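Local structure of putative tagatose-6-phosphate ketose/aldose isomerase (Escherichia coli, 3C3J) at residues E46-K51 against E132-P137; A72-S77 against I334-A339; K81-V86 against A185-E190; C183-V186 against T191-S194. The protein is a putative isomerase of the SIS family, with two SIS domains, each built on a parallel beta sheet between helices, joined in one chain. One frame throughout, in Å; residues are numbered along the deposited sequence.

Contact 1: residues E46-K51 against E132-P137; sequences EPLLRK and ECYHLP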
loop_
_atom_site.group_PDB
_atom_site.type_symbol
_atom_site.label_atom_id
_atom_site.label_comp_id
_atom_site.label_asym_id
_atom_site.label_seq_id
_atom_site.Cartn_x
_atom_site.Cartn_y
_atom_site.Cartn_z
ATOM N N GLU A 46 8.761 -8.158 28.052
ATOM C CA GLU A 46 8.032 -9.360 28.455
ATOM C C GLU A 46 6.719 -9.038 29.176
ATOM O O GLU A 46 5.712 -9.670 28.885
ATOM C CB GLU A 46 8.926 -10.356 29.237
ATOM C CG GLU A 46 10.002 -11.027 28.298
ATOM C CD GLU A 46 10.925 -12.086 28.950
ATOM O OE1 GLU A 46 10.991 -12.182 30.208
ATOM O OE2 GLU A 46 11.606 -12.816 28.176
ATOM N N PRO A 47 6.708 -8.045 30.081
ATOM C CA PRO A 47 5.431 -7.694 30.721
ATOM C C PRO A 47 4.393 -7.139 29.750
ATOM O O PRO A 47 3.185 -7.285 29.999
ATOM C CB PRO A 47 5.814 -6.624 31.749
ATOM C CG PRO A 47 7.294 -6.754 31.909
ATOM C CD PRO A 47 7.818 -7.233 30.604
ATOM N N LEU A 48 4.854 -6.509 28.668
ATOM C CA LEU A 48 3.949 -5.954 27.671
ATOM C C LEU A 48 3.368 -7.053 26.806
ATOM O O LEU A 48 2.163 -7.110 26.581
ATOM C CB LEU A 48 4.676 -4.942 26.781
ATOM C CG LEU A 48 5.324 -3.772 27.514
ATOM C CD1 LEU A 48 5.913 -2.788 26.515
ATOM C CD2 LEU A 48 4.288 -3.102 28.405
ATOM N N LEU A 49 4.246 -7.919 26.319
ATOM C CA LEU A 49 3.875 -8.991 25.426
ATOM C C LEU A 49 2.959 -10.019 26.082
ATOM O O LEU A 49 2.296 -10.761 25.384
ATOM C CB LEU A 49 5.128 -9.673 24.880
ATOM C CG LEU A 49 6.007 -8.808 23.954
ATOM C CD1 LEU A 49 7.273 -9.565 23.522
ATOM C CD2 LEU A 49 5.245 -8.329 22.733
ATOM N N ARG A 50 2.916 -10.045 27.413
ATOM C CA ARG A 50 1.964 -10.899 28.129
ATOM C C ARG A 50 0.536 -10.338 28.112
ATOM O O ARG A 50 -0.403 -11.065 28.444
ATOM C CB ARG A 50 2.437 -11.169 29.571
ATOM C CG ARG A 50 3.650 -12.147 29.678
ATOM C CD ARG A 50 3.412 -13.581 29.032
ATOM N NE ARG A 50 3.083 -14.661 29.999
ATOM C CZ ARG A 50 2.420 -15.798 29.708
ATOM N NH1 ARG A 50 1.977 -16.046 28.467
ATOM N NH2 ARG A 50 2.178 -16.697 30.678
ATOM N N LYS A 51 0.361 -9.072 27.720
ATOM C CA LYS A 51 -0.970 -8.468 27.598
ATOM C C LYS A 51 -1.668 -8.977 26.330
ATOM O O LYS A 51 -1.282 -8.640 25.207
ATOM C CB LYS A 51 -0.877 -6.945 27.574
ATOM C CG LYS A 51 -0.205 -6.334 28.783
ATOM C CD LYS A 51 0.055 -4.862 28.618
ATOM C CE LYS A 51 0.845 -4.323 29.792
ATOM N NZ LYS A 51 0.048 -4.358 31.053
ATOM N N GLU A 132 -2.848 3.531 27.745
ATOM C CA GLU A 132 -1.722 2.655 28.076
ATOM C C GLU A 132 -0.827 2.456 26.852
ATOM O O GLU A 132 -1.023 1.552 26.045
ATOM C CB GLU A 132 -2.216 1.316 28.635
ATOM C CG GLU A 132 -1.094 0.561 29.340
ATOM C CD GLU A 132 -1.469 -0.828 29.818
ATOM O OE1 GLU A 132 -2.668 -1.194 29.795
ATOM O OE2 GLU A 132 -0.521 -1.547 30.228
ATOM N N CYS A 133 0.177 3.312 26.757
ATOM C CA CYS A 133 1.011 3.426 25.576
ATOM C C CYS A 133 2.476 3.264 25.958
ATOM O O CYS A 133 2.958 3.874 26.956
ATOM C CB CYS A 133 0.804 4.774 24.904
ATOM S SG CYS A 133 1.429 4.820 23.233
ATOM N N TYR A 134 3.159 2.416 25.188
ATOM C CA TYR A 134 4.578 2.130 25.371
ATOM C C TYR A 134 5.278 2.349 24.045
ATOM O O TYR A 134 4.651 2.298 22.988
ATOM C CB TYR A 134 4.815 0.703 25.856
ATOM C CG TYR A 134 4.010 0.348 27.076
ATOM C CD1 TYR A 134 4.482 0.629 28.356
ATOM C CD2 TYR A 134 2.756 -0.245 26.943
ATOM C CE1 TYR A 134 3.721 0.320 29.471
ATOM C CE2 TYR A 134 1.986 -0.586 28.072
ATOM C CZ TYR A 134 2.477 -0.297 29.321
ATOM O OH TYR A 134 1.710 -0.597 30.438
ATOM N N HIS A 135 6.572 2.611 24.121
ATOM C CA HIS A 135 7.395 2.965 22.942
ATOM C C HIS A 135 8.701 2.206 22.904
ATOM O O HIS A 135 9.382 2.070 23.946
ATOM C CB HIS A 135 7.705 4.457 22.947
ATOM C CG HIS A 135 6.499 5.309 22.794
ATOM N ND1 HIS A 135 5.828 5.847 23.871
ATOM C CD2 HIS A 135 5.800 5.662 21.694
ATOM C CE1 HIS A 135 4.787 6.526 23.426
ATOM N NE2 HIS A 135 4.745 6.427 22.111
ATOM N N LEU A 136 9.056 1.737 21.705
ATOM C CA LEU A 136 10.369 1.204 21.394
ATOM C C LEU A 136 10.879 1.877 20.116
ATOM O O LEU A 136 10.741 1.344 19.027
ATOM C CB LEU A 136 10.313 -0.307 21.207
ATOM C CG LEU A 136 11.684 -1.031 21.143
ATOM C CD1 LEU A 136 12.071 -1.493 22.519
ATOM C CD2 LEU A 136 11.636 -2.208 20.170
ATOM N N PRO A 137 11.452 3.077 20.245
ATOM C CA PRO A 137 12.100 3.644 19.068
ATOM C C PRO A 137 13.350 2.872 18.653
ATOM O O PRO A 137 14.124 2.414 19.504
ATOM C CB PRO A 137 12.454 5.067 19.497
ATOM C CG PRO A 137 11.756 5.262 20.814
ATOM C CD PRO A 137 11.551 3.954 21.418
HETATM O O HOH W 1 -2.902 -3.786 30.524
#
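Tyr-134 reaches from its strand to Leu-48 of helix 23-49 and to Lys-51 in the segment that follows. Its CB meets Leu-48 CD1 at 3.7 Å. The chi1 of Tyr-134, -52°, sets CG beside the backbone N and turns one ring face to the leucine. Leu-48 CD2 then sits over the ring centre, 3.3 Å from the centroid and 7° off the normal. This is a close CH-pi contact, and its nearest ring atom is Tyr-134 CE2 at 3.4 Å from Leu-48 CD2. At the tip, Tyr-134 OH has Lys-51 CE nearby, and Glu-132 OE2 lies in the ring plane at the edge. The tyrosine hydroxyl donates to that oxygen in the model, but the spacing is too short to be trusted. Lys-51 NZ forms a salt bridge with Glu-132 OE2 at 3.0 Å, and the hydrogen bond within it is weak. A water bridges the pair: it accepts from Lys-51 NZ at 3.1 Å and donates to Glu-132 OE1 at 2.7 Å. Tyr-134 also packs on Leu-106 of the next strand. A helix laid against a strand of the parallel sheet is typical of the alpha-beta-alpha sandwich of SIS domains.

Contact 2: residues A72-S77 against I334-A339; sequences APWLAS and IDVEQA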
loop_
_atom_site.group_PDB
_atom_site.type_symbol
_atom_site.label_atom_id
_atom_site.label_comp_id
_atom_site.label_asym_id
_atom_site.label_seq_id
_atom_site.Cartn_x
_atom_site.Cartn_y
_atom_site.Cartn_z
ATOM N N ALA A 72 5.864 -6.796 9.308
ATOM C CA ALA A 72 4.748 -6.847 10.268
ATOM C C ALA A 72 3.883 -8.123 10.127
ATOM O O ALA A 72 3.581 -8.791 11.126
ATOM C CB ALA A 72 3.898 -5.577 10.185
ATOM N N PRO A 73 3.517 -8.497 8.891
ATOM C CA PRO A 73 2.705 -9.712 8.767
ATOM C C PRO A 73 3.430 -10.960 9.228
ATOM O O PRO A 73 2.855 -11.748 9.961
ATOM C CB PRO A 73 2.400 -9.784 7.270
ATOM C CG PRO A 73 2.583 -8.357 6.784
ATOM C CD PRO A 73 3.725 -7.858 7.577
ATOM N N TRP A 74 4.667 -11.150 8.795
ATOM C CA TRP A 74 5.475 -12.263 9.300
ATOM C C TRP A 74 5.590 -12.256 10.821
ATOM O O TRP A 74 5.380 -13.294 11.478
ATOM C CB TRP A 74 6.863 -12.285 8.661
ATOM C CG TRP A 74 7.638 -13.471 9.101
ATOM C CD1 TRP A 74 7.513 -14.742 8.621
ATOM C CD2 TRP A 74 8.613 -13.529 10.158
ATOM N NE1 TRP A 74 8.370 -15.592 9.305
ATOM C CE2 TRP A 74 9.052 -14.874 10.249
ATOM C CE3 TRP A 74 9.151 -12.577 11.041
ATOM C CZ2 TRP A 74 10.017 -15.293 11.170
ATOM C CZ3 TRP A 74 10.132 -12.991 11.953
ATOM C CH2 TRP A 74 10.552 -14.334 12.007
ATOM N N LEU A 75 5.876 -11.093 11.401
ATOM C CA LEU A 75 5.954 -10.999 12.862
ATOM C C LEU A 75 4.619 -11.385 13.540
ATOM O O LEU A 75 4.601 -12.078 14.569
ATOM C CB LEU A 75 6.392 -9.600 13.299
ATOM C CG LEU A 75 7.888 -9.298 13.238
ATOM C CD1 LEU A 75 8.146 -7.829 13.572
ATOM C CD2 LEU A 75 8.682 -10.246 14.147
ATOM N N ALA A 76 3.509 -10.927 12.964
ATOM C CA ALA A 76 2.188 -11.261 13.474
ATOM C C ALA A 76 2.002 -12.788 13.510
ATOM O O ALA A 76 1.606 -13.347 14.542
ATOM C CB ALA A 76 1.101 -10.601 12.594
ATOM N N SER A 77 2.290 -13.448 12.391
ATOM C CA SER A 77 2.040 -14.879 12.272
ATOM C C SER A 77 3.054 -15.678 13.056
ATOM O O SER A 77 2.688 -16.676 13.679
ATOM C CB SER A 77 2.058 -15.359 10.825
ATOM O OG SER A 77 3.262 -15.005 10.180
ATOM N N ILE A 334 14.068 -17.676 4.764
ATOM C CA ILE A 334 12.674 -17.285 4.719
ATOM C C ILE A 334 12.562 -15.902 4.038
ATOM O O ILE A 334 13.586 -15.241 3.780
ATOM C CB ILE A 334 12.030 -17.294 6.114
ATOM C CG1 ILE A 334 12.712 -16.304 7.061
ATOM C CG2 ILE A 334 12.032 -18.728 6.724
ATOM C CD1 ILE A 334 12.028 -16.196 8.460
ATOM N N ASP A 335 11.350 -15.469 3.704
ATOM C CA ASP A 335 11.237 -14.277 2.868
ATOM C C ASP A 335 11.729 -13.003 3.542
ATOM O O ASP A 335 12.296 -12.145 2.874
ATOM C CB ASP A 335 9.842 -14.112 2.271
ATOM C CG ASP A 335 9.634 -14.958 1.010
ATOM O OD1 ASP A 335 10.638 -15.399 0.385
ATOM O OD2 ASP A 335 8.458 -15.179 0.627
ATOM N N VAL A 336 11.557 -12.881 4.854
ATOM C CA VAL A 336 12.061 -11.680 5.525
ATOM C C VAL A 336 13.606 -11.629 5.501
ATOM O O VAL A 336 14.188 -10.535 5.526
ATOM C CB VAL A 336 11.510 -11.495 6.969
ATOM C CG1 VAL A 336 9.968 -11.223 6.958
ATOM C CG2 VAL A 336 11.905 -12.702 7.908
ATOM N N GLU A 337 14.261 -12.797 5.480
ATOM C CA GLU A 337 15.718 -12.883 5.273
ATOM C C GLU A 337 16.119 -12.535 3.852
ATOM O O GLU A 337 17.057 -11.768 3.655
ATOM C CB GLU A 337 16.247 -14.259 5.658
ATOM C CG GLU A 337 16.112 -14.527 7.178
ATOM C CD GLU A 337 16.554 -15.934 7.569
ATOM O OE1 GLU A 337 16.284 -16.857 6.768
ATOM O OE2 GLU A 337 17.142 -16.110 8.674
ATOM N N GLN A 338 15.397 -13.095 2.877
ATOM C CA GLN A 338 15.576 -12.765 1.449
ATOM C C GLN A 338 15.474 -11.287 1.093
ATOM O O GLN A 338 16.120 -10.838 0.150
ATOM C CB GLN A 338 14.506 -13.460 0.602
ATOM C CG GLN A 338 14.702 -14.946 0.392
ATOM C CD GLN A 338 14.188 -15.388 -0.974
ATOM O OE1 GLN A 338 12.999 -15.198 -1.333
ATOM N NE2 GLN A 338 15.069 -15.965 -1.741
ATOM N N ALA A 339 14.606 -10.559 1.794
ATOM C CA ALA A 339 14.400 -9.138 1.551
ATOM C C ALA A 339 15.749 -8.412 1.535
ATOM O O ALA A 339 15.986 -7.559 0.694
ATOM C CB ALA A 339 13.475 -8.517 2.624
#
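Trp-74 and Val-336 bring two helices together, with Trp-74 CA 7.6 Å from Val-336 CA. The touch is made by side chains alone. The indole of Trp-74 swings away from its own backbone N (chi1 -176°) and presents a face to Val-336. The valine uses both branches. Its CG1 presses on the root of the indole, 3.7 Å from Trp-74 CB. Its CG2 stands over the six-membered ring, 4.1 Å from that ring's centroid and 12° off the normal, a CH-pi contact. Ile-334 adds one methyl. Its CD1 lies 3.5 Å from Trp-74 CZ2 and 3.8 Å from Trp-74 NE1, approaching the ring obliquely. Ile-334 holds the N-cap position of helix 335-356. Its backbone N donates to Glu-337 OE1 at 3.1 Å, on the anti side of the carboxylate. This is the glutamate half of a capping box; isoleucine has no side-chain acceptor for the other half. Arg-331 also pairs with Glu-337 OE1, which probably steadies the negative charge. Elsewhere Trp-74 stacks with His-78 and packs on Leu-184 and Ala-188. Helix 63-79 belongs to the first SIS domain and helix 335-356 to the second. The contact is therefore apolar packing at the interface of a tandem SIS protein, with one tryptophan bridging the domains.

Contact 3: residues K81-V86 against A185-E190; sequences KNFSAV and AVFAPE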
loop_
_atom_site.group_PDB
_atom_site.type_symbol
_atom_site.label_atom_id
_atom_site.label_comp_id
_atom_site.label_asym_id
_atom_site.label_seq_id
_atom_site.Cartn_x
_atom_site.Cartn_y
_atom_site.Cartn_z
ATOM N N LYS A 81 1.115 -12.415 17.917
ATOM C CA LYS A 81 0.741 -11.144 18.519
ATOM C C LYS A 81 0.199 -10.215 17.446
ATOM O O LYS A 81 0.364 -10.454 16.244
ATOM C CB LYS A 81 1.923 -10.479 19.215
ATOM C CG LYS A 81 2.694 -11.361 20.216
ATOM C CD LYS A 81 1.813 -11.870 21.305
ATOM C CE LYS A 81 2.595 -12.144 22.622
ATOM N NZ LYS A 81 3.820 -12.961 22.376
ATOM N N ASN A 82 -0.426 -9.139 17.911
ATOM C CA ASN A 82 -1.113 -8.176 17.048
ATOM C C ASN A 82 -0.155 -7.123 16.464
ATOM O O ASN A 82 -0.203 -5.960 16.852
ATOM C CB ASN A 82 -2.214 -7.463 17.856
ATOM C CG ASN A 82 -3.275 -8.397 18.375
ATOM O OD1 ASN A 82 -3.690 -8.317 19.558
ATOM N ND2 ASN A 82 -3.755 -9.271 17.506
ATOM N N PHE A 83 0.709 -7.545 15.540
ATOM C CA PHE A 83 1.621 -6.643 14.833
ATOM C C PHE A 83 0.947 -6.095 13.584
ATOM O O PHE A 83 0.298 -6.862 12.847
ATOM C CB PHE A 83 2.880 -7.386 14.372
ATOM C CG PHE A 83 3.901 -7.611 15.429
ATOM C CD1 PHE A 83 4.930 -6.688 15.632
ATOM C CD2 PHE A 83 3.852 -8.754 16.217
ATOM C CE1 PHE A 83 5.875 -6.894 16.606
ATOM C CE2 PHE A 83 4.802 -8.979 17.186
ATOM C CZ PHE A 83 5.814 -8.045 17.396
ATOM N N SER A 84 1.113 -4.791 13.344
ATOM C CA SER A 84 0.699 -4.143 12.110
ATOM C C SER A 84 1.650 -2.981 11.797
ATOM O O SER A 84 2.398 -2.553 12.656
ATOM C CB SER A 84 -0.731 -3.622 12.212
ATOM O OG SER A 84 -0.848 -2.600 13.167
ATOM N N ALA A 85 1.566 -2.471 10.574
ATOM C CA ALA A 85 2.356 -1.344 10.131
ATOM C C ALA A 85 1.443 -0.172 9.729
ATOM O O ALA A 85 0.504 -0.340 8.933
ATOM C CB ALA A 85 3.223 -1.754 8.910
ATOM N N VAL A 86 1.733 1.012 10.245
ATOM C CA VAL A 86 1.015 2.234 9.855
ATOM C C VAL A 86 2.068 3.303 9.724
ATOM O O VAL A 86 2.761 3.593 10.692
ATOM C CB VAL A 86 -0.045 2.689 10.922
ATOM C CG1 VAL A 86 -0.788 3.935 10.461
ATOM C CG2 VAL A 86 -1.042 1.590 11.194
ATOM N N ALA A 185 15.181 -9.162 15.168
ATOM C CA ALA A 185 15.960 -9.794 16.234
ATOM C C ALA A 185 15.358 -9.550 17.591
ATOM O O ALA A 185 15.444 -10.406 18.455
ATOM C CB ALA A 185 17.406 -9.333 16.220
ATOM N N VAL A 186 14.743 -8.385 17.781
ATOM C CA VAL A 186 14.116 -8.064 19.056
ATOM C C VAL A 186 12.942 -8.995 19.298
ATOM O O VAL A 186 12.824 -9.559 20.384
ATOM C CB VAL A 186 13.638 -6.584 19.130
ATOM C CG1 VAL A 186 12.636 -6.388 20.310
ATOM C CG2 VAL A 186 14.878 -5.618 19.269
ATOM N N PHE A 187 12.097 -9.200 18.281
ATOM C CA PHE A 187 10.826 -9.929 18.485
ATOM C C PHE A 187 10.838 -11.399 18.121
ATOM O O PHE A 187 9.968 -12.139 18.590
ATOM C CB PHE A 187 9.673 -9.177 17.795
ATOM C CG PHE A 187 9.414 -7.849 18.413
ATOM C CD1 PHE A 187 8.721 -7.762 19.611
ATOM C CD2 PHE A 187 9.939 -6.688 17.857
ATOM C CE1 PHE A 187 8.492 -6.520 20.211
ATOM C CE2 PHE A 187 9.733 -5.463 18.454
ATOM C CZ PHE A 187 9.018 -5.382 19.659
ATOM N N ALA A 188 11.811 -11.828 17.312
ATOM C CA ALA A 188 11.935 -13.233 16.920
ATOM C C ALA A 188 13.378 -13.745 17.106
ATOM O O ALA A 188 13.981 -14.272 16.186
ATOM C CB ALA A 188 11.463 -13.415 15.494
ATOM N N PRO A 189 13.923 -13.610 18.321
ATOM C CA PRO A 189 15.342 -13.953 18.516
ATOM C C PRO A 189 15.664 -15.437 18.377
ATOM O O PRO A 189 16.823 -15.811 18.186
ATOM C CB PRO A 189 15.638 -13.471 19.933
ATOM C CG PRO A 189 14.329 -13.536 20.626
ATOM C CD PRO A 189 13.305 -13.129 19.574
ATOM N N GLU A 190 14.640 -16.272 18.463
ATOM C CA GLU A 190 14.833 -17.707 18.290
ATOM C C GLU A 190 15.074 -18.075 16.821
ATOM O O GLU A 190 15.490 -19.202 16.529
ATOM C CB GLU A 190 13.647 -18.471 18.886
ATOM C CG GLU A 190 12.309 -18.316 18.162
ATOM C CD GLU A 190 11.619 -16.936 18.352
ATOM O OE1 GLU A 190 12.022 -16.102 19.181
ATOM O OE2 GLU A 190 10.626 -16.688 17.666
#
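Phe-83 points the edge of its ring at the face of Phe-187. The planes stand at 79° and the centroids are 5.2 Å apart, a T-shaped (edge-to-face) pair. The para carbon does most of the touching. Phe-83 CZ lies 3.7 Å from Phe-187 CD1 and equally near its CG, so the edge lands toward the root of the receiving ring. Beside it, Phe-83 CE1 stands above the middle of that ring, 4.1 Å from its plane. Phe-83 CZ also reaches Phe-187 CB at 4.0 Å. In both residues CG lies beside the backbone N, with chi1 -79° in Phe-83 and -65° in Phe-187, and both rings extend into the space between strand and helix. The second face of Phe-187 is taken by its neighbour Val-186, whose CG1 is 3.5 Å above the plane and offset toward the rim. The ring is thus clamped from both sides.

Strand 55-59, helix 63-79 and strand 82-85 form a beta-alpha-beta crossover, and Phe-83 lies on its second strand, the outermost strand of the sheet within this chain. It packs there on Ile-56, Leu-58 and Leu-75. Phe-187 is in the last turn of helix 174-187, which lies on the same sheet and touches Leu-106 and Ile-108 of strand 105-111. Just past the phenylalanine, Ala-188 leaves helical angles and Pro-189 follows. Carbonyl oxygens of this helix end are also held: Arg-38 on helix 23-49 donates to Ala-185 O and Val-186 O.

Contact 4: residues C183-V186 against T191-S194; sequences CLAV and TINS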
loop_
_atom_site.group_PDB
_atom_site.type_symbol
_atom_site.label_atom_id
_atom_site.label_comp_id
_atom_site.label_asym_id
_atom_site.label_seq_id
_atom_site.Cartn_x
_atom_site.Cartn_y
_atom_site.Cartn_z
ATOM N N CYS A 183 14.780 -4.995 14.460
ATOM C CA CYS A 183 13.391 -5.247 14.834
ATOM C C CYS A 183 13.055 -6.742 14.801
ATOM O O CYS A 183 12.492 -7.258 15.748
ATOM C CB CYS A 183 12.415 -4.470 13.950
ATOM S SG CYS A 183 10.717 -4.483 14.613
ATOM N N LEU A 184 13.464 -7.433 13.740
ATOM C CA LEU A 184 13.276 -8.873 13.646
ATOM C C LEU A 184 13.958 -9.584 14.831
ATOM O O LEU A 184 13.354 -10.457 15.464
ATOM C CB LEU A 184 13.824 -9.379 12.312
ATOM C CG LEU A 184 13.049 -9.065 11.036
ATOM C CD1 LEU A 184 13.929 -9.423 9.806
ATOM C CD2 LEU A 184 11.690 -9.816 10.954
ATOM N N ALA A 185 15.181 -9.162 15.168
ATOM C CA ALA A 185 15.960 -9.794 16.234
ATOM C C ALA A 185 15.358 -9.550 17.591
ATOM O O ALA A 185 15.444 -10.406 18.455
ATOM C CB ALA A 185 17.406 -9.333 16.220
ATOM N N VAL A 186 14.743 -8.385 17.781
ATOM C CA VAL A 186 14.116 -8.064 19.056
ATOM C C VAL A 186 12.942 -8.995 19.298
ATOM O O VAL A 186 12.824 -9.559 20.384
ATOM C CB VAL A 186 13.638 -6.584 19.130
ATOM C CG1 VAL A 186 12.636 -6.388 20.310
ATOM C CG2 VAL A 186 14.878 -5.618 19.269
ATOM N N THR A 191 14.808 -17.126 15.915
ATOM C CA THR A 191 14.907 -17.305 14.468
ATOM C C THR A 191 15.935 -16.354 13.881
ATOM O O THR A 191 16.766 -16.750 13.057
ATOM C CB THR A 191 13.534 -17.014 13.784
ATOM O OG1 THR A 191 12.544 -17.864 14.343
ATOM C CG2 THR A 191 13.556 -17.221 12.256
ATOM N N ILE A 192 15.862 -15.086 14.292
ATOM C CA ILE A 192 16.720 -14.055 13.749
ATOM C C ILE A 192 17.595 -13.574 14.880
ATOM O O ILE A 192 17.127 -12.934 15.797
ATOM C CB ILE A 192 15.898 -12.866 13.160
ATOM C CG1 ILE A 192 14.859 -13.375 12.135
ATOM C CG2 ILE A 192 16.853 -11.802 12.615
ATOM C CD1 ILE A 192 15.438 -13.969 10.869
ATOM N N ASN A 193 18.874 -13.925 14.835
ATOM C CA ASN A 193 19.760 -13.578 15.923
ATOM C C ASN A 193 21.174 -13.414 15.416
ATOM O O ASN A 193 21.445 -13.593 14.232
ATOM C CB ASN A 193 19.642 -14.601 17.071
ATOM C CG ASN A 193 19.951 -16.004 16.640
ATOM O OD1 ASN A 193 21.024 -16.264 16.125
ATOM N ND2 ASN A 193 18.999 -16.920 16.827
ATOM N N SER A 194 22.082 -13.082 16.320
ATOM C CA SER A 194 23.443 -12.718 15.912
ATOM C C SER A 194 24.190 -13.914 15.376
ATOM O O SER A 194 25.229 -13.752 14.777
ATOM C CB SER A 194 24.214 -12.092 17.065
ATOM O OG SER A 194 24.317 -13.025 18.110
#
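Leu-184, Ala-185 and Ile-192 meet without any ring, and the flat groups here are peptides. One face of the peptide joining Leu-184 to Ala-185 carries Ile-192, whose CB and CG2 both lie over it. Ile-192 CG2 is 4.0 Å from Ala-185 N. The carbonyl of Ile-192 points back at the helix. Its oxygen takes a CA-H...O contact from Ala-185 CA at 3.4 Å, with 150° at the hydrogen. Ala-185 CB lies close to the same oxygen, at 3.6 Å. On the other flank Ile-192 CG2 packs on Leu-184 CB at 3.9 Å, and Ile-192 CG1 touches that CB as well. In Ile-192 a chi1 of -54° sets CG1 beside the backbone N and leaves CG2 anti to it, against the helix.

The chain leaves helix 174-187 of the first SIS domain, doubles back along its last turns and heads for helix 198-210. Asn-193 ties the returning chain: its OD1 accepts from the backbone N of Gln-195, as in an Asx turn, and from that of Thr-196, while its ND2 donates to Pro-189 O. Ser-194 OG bonds to Asp-35 on helix 23-49, and Ile-192 also touches Glu-337 of helix 335-356.

How the contacts relate
From the N terminus, contact 1 joins helix 23-49 and the residues after it to strand 133-139. Before it closes, the chain opens contacts 2 and 3, so both cross it. Contact 3 closes next, tying strand 82-85 to the end of helix 174-187. Contact 4 starts on that same helix and makes a short return; it shares Ala-185 and Val-186 with contact 3 and follows contact 1 in series. Contact 2 closes last, at 334-339 in the second SIS domain, and its long span encloses contacts 3 and 4. Contact 2 touches both: Trp-74 meets Thr-191 of contact 4, and Ala-76 meets Lys-81 of contact 3. Contact 1 meets contact 3 through Leu-136 and Phe-187.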